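Local atomic coordinates of ARF-like GTPase (Chlamydomonas reinhardtii, PDB entry 4M9Q), a protein that belongs to the ARF-like small GTPases, with a P-loop fold that here holds phosphoaminophosphonic acid-guanylate ester and a magnesium ion. Residues V79-P84 with N113-P118. Residues are numbered along the deposited sequence; the frame is centred on the assembly and turned at random.
Sequences VDAADP and NKQDLP. With GNP (phosphoaminophosphonic acid-guanylate ester), chain D.
The side chain of Lys114, extended beyond CG, runs between the carboxylate of Asp80 and the guanosine part of GNP. Its CD lies 3.2 Å from Asp80 OD1, and at its tip NZ forms a salt bridge of 2.8 Å with Asp80 OD2, coming from well above the carboxylate plane (71° out of it). The same NZ makes a long, weak hydrogen bond to GNP O4' and is also held by the carbonyl of Asn14. With CG anti to the backbone N (chi1 -179°), Asp80 OD1 can accept from Ala82 N (3.0 Å) in an Asx turn, which probably limits rotation of the carboxylate. Farther along, Ala82 CB packs 3.6 Å from Leu117 CD1. Asn113 to Asp116 form the NKxD guanine-recognition motif of small GTPases: Asp116 OD1 accepts a hydrogen bond from GNP N1 (2.7 Å, 165°) and OD2 one from GNP N2, while Asn113 ND2 hydrogen-bonds to Ala15 O in the P-loop and OD1 accepts from Ala146 N. Backbone bonds from Asn113 N to Val79 O (2.8 Å) and from Ala81 N to Asn113 O (3.0 Å) form a parallel bridge where adjacent strands 74-80 and 108-113 end, with Val79 packed against helix 87-99 and the loop of Asp116 leading to helix 123-129.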
loop_
_atom_site.group_PDB
_atom_site.type_symbol
_atom_site.label_atom_id
_atom_site.label_comp_id
_atom_site.label_asym_id
_atom_site.label_seq_id
_atom_site.Cartn_x
_atom_site.Cartn_y
_atom_site.Cartn_z
ATOM N N VAL A 79 -5.406 -3.917 -5.307
ATOM C CA VAL A 79 -6.658 -4.591 -5.555
ATOM C C VAL A 79 -6.430 -5.563 -6.680
ATOM O O VAL A 79 -5.744 -5.239 -7.658
ATOM C CB VAL A 79 -7.734 -3.608 -6.021
ATOM C CG1 VAL A 79 -9.048 -4.337 -6.280
ATOM C CG2 VAL A 79 -7.954 -2.552 -4.975
ATOM N N ASP A 80 -7.021 -6.754 -6.568
ATOM C CA ASP A 80 -7.007 -7.683 -7.707
ATOM C C ASP A 80 -8.104 -7.195 -8.618
ATOM O O ASP A 80 -9.293 -7.418 -8.335
ATOM C CB ASP A 80 -7.224 -9.127 -7.241
ATOM C CG ASP A 80 -7.193 -10.162 -8.374
ATOM O OD1 ASP A 80 -7.209 -9.783 -9.576
ATOM O OD2 ASP A 80 -7.220 -11.405 -8.046
ATOM N N ALA A 81 -7.697 -6.536 -9.698
ATOM C CA ALA A 81 -8.637 -5.897 -10.578
ATOM C C ALA A 81 -9.439 -6.918 -11.375
ATOM O O ALA A 81 -10.458 -6.556 -11.973
ATOM C CB ALA A 81 -7.926 -4.910 -11.524
ATOM N N ALA A 82 -8.969 -8.168 -11.395
ATOM C CA ALA A 82 -9.554 -9.228 -12.223
ATOM C C ALA A 82 -10.479 -10.088 -11.418
ATOM O O ALA A 82 -10.945 -11.085 -11.936
ATOM C CB ALA A 82 -8.490 -10.112 -12.863
ATOM N N ASP A 83 -10.755 -9.674 -10.183
ATOM C CA ASP A 83 -11.655 -10.352 -9.270
ATOM C C ASP A 83 -12.667 -9.357 -8.651
ATOM O O ASP A 83 -12.603 -9.051 -7.435
ATOM C CB ASP A 83 -10.816 -10.987 -8.132
ATOM C CG ASP A 83 -11.594 -12.008 -7.303
ATOM O OD1 ASP A 83 -10.967 -12.596 -6.402
ATOM O OD2 ASP A 83 -12.799 -12.215 -7.536
ATOM N N PRO A 84 -13.625 -8.871 -9.459
ATOM C CA PRO A 84 -14.696 -7.990 -8.963
ATOM C C PRO A 84 -15.579 -8.609 -7.870
ATOM O O PRO A 84 -16.239 -7.888 -7.121
ATOM C CB PRO A 84 -15.549 -7.722 -10.211
ATOM C CG PRO A 84 -14.883 -8.400 -11.343
ATOM C CD PRO A 84 -13.953 -9.418 -10.784
ATOM N N ASN A 113 -4.366 -4.107 -9.881
ATOM C CA ASN A 113 -3.417 -5.126 -10.330
ATOM C C ASN A 113 -4.028 -6.233 -11.226
ATOM O O ASN A 113 -5.237 -6.408 -11.322
ATOM C CB ASN A 113 -2.728 -5.735 -9.114
ATOM C CG ASN A 113 -1.541 -6.583 -9.485
ATOM O OD1 ASN A 113 -0.783 -6.259 -10.427
ATOM N ND2 ASN A 113 -1.372 -7.687 -8.780
ATOM N N LYS A 114 -3.162 -6.950 -11.917
ATOM C CA LYS A 114 -3.558 -8.140 -12.719
ATOM C C LYS A 114 -4.241 -7.750 -14.037
ATOM O O LYS A 114 -5.170 -8.398 -14.462
ATOM C CB LYS A 114 -4.439 -9.083 -11.885
ATOM C CG LYS A 114 -3.825 -9.483 -10.517
ATOM C CD LYS A 114 -4.292 -10.870 -10.066
ATOM C CE LYS A 114 -3.903 -11.202 -8.648
ATOM N NZ LYS A 114 -4.586 -12.414 -8.094
ATOM N N GLN A 115 -3.739 -6.702 -14.685
ATOM C CA GLN A 115 -4.286 -6.214 -15.937
ATOM C C GLN A 115 -3.962 -7.103 -17.123
ATOM O O GLN A 115 -4.453 -6.855 -18.214
ATOM C CB GLN A 115 -3.819 -4.808 -16.239
ATOM C CG GLN A 115 -4.281 -3.739 -15.253
ATOM C CD GLN A 115 -5.742 -3.389 -15.376
ATOM O OE1 GLN A 115 -6.241 -3.306 -16.466
ATOM N NE2 GLN A 115 -6.406 -3.138 -14.263
ATOM N N ASP A 116 -3.140 -8.124 -16.917
ATOM C CA ASP A 116 -2.935 -9.189 -17.934
ATOM C C ASP A 116 -4.100 -10.153 -17.982
ATOM O O ASP A 116 -4.284 -10.866 -18.966
ATOM C CB ASP A 116 -1.665 -9.988 -17.644
ATOM C CG ASP A 116 -1.692 -10.633 -16.245
ATOM O OD1 ASP A 116 -2.015 -9.951 -15.199
ATOM O OD2 ASP A 116 -1.392 -11.854 -16.179
ATOM N N LEU A 117 -4.894 -10.220 -16.921
ATOM C CA LEU A 117 -6.064 -11.140 -16.951
ATOM C C LEU A 117 -7.228 -10.571 -17.781
ATOM O O LEU A 117 -7.576 -9.386 -17.708
ATOM C CB LEU A 117 -6.508 -11.486 -15.528
ATOM C CG LEU A 117 -5.466 -12.341 -14.802
ATOM C CD1 LEU A 117 -6.001 -12.599 -13.401
ATOM C CD2 LEU A 117 -5.157 -13.620 -15.615
ATOM N N PRO A 118 -7.864 -11.402 -18.558
ATOM C CA PRO A 118 -8.923 -10.863 -19.422
ATOM C C PRO A 118 -10.102 -10.148 -18.722
ATOM O O PRO A 118 -10.668 -9.231 -19.308
ATOM C CB PRO A 118 -9.395 -12.056 -20.205
ATOM C CG PRO A 118 -8.830 -13.235 -19.537
ATOM C CD PRO A 118 -7.702 -12.846 -18.669
HETATM P PG GNP D . -1.225 -12.274 0.844
HETATM O O1G GNP D . 0.366 -12.399 1.122
HETATM O O2G GNP D . -1.765 -10.857 1.242
HETATM O O3G GNP D . -1.897 -13.475 1.535
HETATM N N3B GNP D . -1.424 -12.305 -0.843
HETATM P PB GNP D . -0.512 -11.221 -1.764
HETATM O O1B GNP D . 0.956 -10.957 -1.146
HETATM O O2B GNP D . -1.341 -9.971 -1.883
HETATM O O3A GNP D . -0.479 -11.972 -3.164
HETATM P PA GNP D . 0.792 -12.484 -3.972
HETATM O O1A GNP D . 1.229 -13.625 -3.138
HETATM O O2A GNP D . 1.656 -11.304 -4.249
HETATM O "O5'" GNP D . 0.044 -12.947 -5.305
HETATM C "C5'" GNP D . -1.119 -13.804 -5.205
HETATM C "C4'" GNP D . -1.262 -14.674 -6.482
HETATM O "O4'" GNP D . -1.481 -13.763 -7.569
HETATM C "C3'" GNP D . 0.014 -15.392 -6.894
HETATM O "O3'" GNP D . -0.232 -16.505 -7.752
HETATM C "C2'" GNP D . 0.701 -14.418 -7.789
HETATM O "O2'" GNP D . 1.584 -14.985 -8.712
HETATM C "C1'" GNP D . -0.468 -13.878 -8.552
HETATM N N9 GNP D . -0.266 -12.583 -9.206
HETATM C C8 GNP D . 0.245 -11.502 -8.619
HETATM N N7 GNP D . 0.236 -10.459 -9.461
HETATM C C5 GNP D . -0.273 -10.884 -10.621
HETATM C C6 GNP D . -0.518 -10.245 -11.926
HETATM O O6 GNP D . -0.231 -9.051 -12.136
HETATM N N1 GNP D . -1.071 -10.986 -12.862
HETATM C C2 GNP D . -1.405 -12.300 -12.670
HETATM N N2 GNP D . -1.942 -12.946 -13.708
HETATM N N3 GNP D . -1.210 -12.965 -11.501
HETATM C C4 GNP D . -0.612 -12.294 -10.460
#